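Local coordinates for secreted effector protein SopD (PDB 5CPC) that alters host cell physiology as a type III secreted Salmonella effector, cooperating with SopB in membrane fission and macropinosome formation during invasion, at residues P248-S251 / Y252-S256. Sequence-based numbering, arbitrary orientation.
Sequences PCIS and YLLHS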
loop_
_atom_site.group_PDB
_atom_site.type_symbol
_atom_site.label_atom_id
_atom_site.label_comp_id
_atom_site.label_asym_id
_atom_site.label_seq_id
_atom_site.Cartn_x
_atom_site.Cartn_y
_atom_site.Cartn_z
ATOM N N PRO A 248 -7.976 5.221 1.815
ATOM C CA PRO A 248 -8.272 4.608 0.503
ATOM C C PRO A 248 -7.080 4.604 -0.507
ATOM O O PRO A 248 -6.988 3.701 -1.364
ATOM C CB PRO A 248 -9.412 5.482 -0.077
ATOM C CG PRO A 248 -9.846 6.448 1.037
ATOM C CD PRO A 248 -8.816 6.400 2.141
ATOM N N CYS A 249 -6.189 5.595 -0.477
ATOM C CA CYS A 249 -4.978 5.459 -1.375
ATOM C C CYS A 249 -4.110 4.239 -1.007
ATOM O O CYS A 249 -3.527 3.587 -1.895
ATOM C CB CYS A 249 -4.119 6.708 -1.376
ATOM S SG CYS A 249 -4.980 8.085 -2.083
ATOM N N ILE A 250 -4.030 3.926 0.293
ATOM C CA ILE A 250 -3.168 2.851 0.728
ATOM C C ILE A 250 -3.853 1.541 0.403
ATOM O O ILE A 250 -3.270 0.670 -0.267
ATOM C CB ILE A 250 -2.719 3.032 2.171
ATOM C CG1 ILE A 250 -1.656 4.150 2.245
ATOM C CG2 ILE A 250 -2.142 1.694 2.731
ATOM C CD1 ILE A 250 -1.382 4.667 3.642
ATOM N N SER A 251 -5.117 1.386 0.778
ATOM C CA SER A 251 -5.784 0.172 0.308
ATOM C C SER A 251 -5.845 0.011 -1.237
ATOM O O SER A 251 -5.749 -1.120 -1.772
ATOM C CB SER A 251 -7.110 -0.088 1.077
ATOM O OG SER A 251 -8.155 0.710 0.693
ATOM N N TYR A 252 -5.974 1.117 -1.977
ATOM C CA TYR A 252 -6.018 1.046 -3.423
ATOM C C TYR A 252 -4.697 0.531 -3.941
ATOM O O TYR A 252 -4.658 -0.371 -4.796
ATOM C CB TYR A 252 -6.258 2.444 -4.059
ATOM C CG TYR A 252 -5.838 2.524 -5.511
ATOM C CD1 TYR A 252 -6.614 1.924 -6.511
ATOM C CD2 TYR A 252 -4.628 3.127 -5.887
ATOM C CE1 TYR A 252 -6.221 1.941 -7.843
ATOM C CE2 TYR A 252 -4.222 3.145 -7.244
ATOM C CZ TYR A 252 -5.042 2.537 -8.208
ATOM O OH TYR A 252 -4.693 2.546 -9.537
ATOM N N LEU A 253 -3.623 1.149 -3.460
ATOM C CA LEU A 253 -2.314 0.801 -3.958
ATOM C C LEU A 253 -1.898 -0.629 -3.594
ATOM O O LEU A 253 -1.241 -1.313 -4.430
ATOM C CB LEU A 253 -1.271 1.845 -3.552
ATOM C CG LEU A 253 0.102 1.900 -4.182
ATOM C CD1 LEU A 253 0.087 2.390 -5.640
ATOM C CD2 LEU A 253 0.919 2.801 -3.335
ATOM N N LEU A 254 -2.282 -1.099 -2.394
ATOM C CA LEU A 254 -2.066 -2.515 -2.026
ATOM C C LEU A 254 -2.859 -3.491 -2.829
ATOM O O LEU A 254 -2.307 -4.477 -3.264
ATOM C CB LEU A 254 -2.348 -2.791 -0.555
ATOM C CG LEU A 254 -1.334 -2.136 0.373
ATOM C CD1 LEU A 254 -1.878 -2.126 1.826
ATOM C CD2 LEU A 254 0.052 -2.892 0.248
ATOM N N HIS A 255 -4.160 -3.264 -3.026
ATOM C CA HIS A 255 -5.053 -4.354 -3.495
ATOM C C HIS A 255 -5.762 -4.133 -4.793
ATOM O O HIS A 255 -6.283 -5.073 -5.367
ATOM C CB HIS A 255 -6.126 -4.722 -2.414
ATOM C CG HIS A 255 -5.543 -5.040 -1.073
ATOM N ND1 HIS A 255 -4.892 -6.225 -0.805
ATOM C CD2 HIS A 255 -5.527 -4.334 0.086
ATOM C CE1 HIS A 255 -4.474 -6.221 0.454
ATOM N NE2 HIS A 255 -4.842 -5.084 1.014
ATOM N N SER A 256 -5.828 -2.894 -5.248
ATOM C CA SER A 256 -6.536 -2.589 -6.507
ATOM C C SER A 256 -5.715 -1.984 -7.677
ATOM O O SER A 256 -6.155 -1.988 -8.833
ATOM C CB SER A 256 -7.766 -1.754 -6.197
ATOM O OG SER A 256 -8.576 -2.544 -5.377
#
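I250 and L254 sit one turn apart on the short, largely buried alpha-helix 248-256 of SopD, a compact example of how a helix pays for burying its backbone. Four successive i to i+4 hydrogen bonds join its two halves: the amides of Y252, L253, L254 and H255 are taken up by the carbonyls of P248, C249, I250 and S251 in turn. The straightest belongs to L254 N, which meets I250 O with an N-H...O angle of 169°. Y252 N reaches P248 O along a more bent path of 147°. At the first turn, the ring nitrogen P248 N has no hydrogen to give, and C249 N donates to H247 ND1. CG of L254 lies 3.5 Å from I250 O, beside the bond that this carbonyl accepts. The side chains of I250 and L254 are neighbours heading in one direction, and CG2 of I250 rests 3.9 Å from CD1 of L254. Y252 carries its CG anti to the backbone N (chi1 160°), swinging the ring away from the preceding turn; its OH is hydrogen-bonded to L128 O. H255 NE2 is likewise bonded outside the helix, to L315 O near the C-terminus, while CB of L254 lies 3.6 Å above one face of the imidazole, displaced from the ring centre. Around the helix, C249 and L253 pack on helix 141-160 and P248 and S251 on helix 264-283, so the helix packs against both. A wider, pi-type turn is found at 252-256, yet S256 N still makes an alpha-type bond, donating to Y252 O at 2.8 Å.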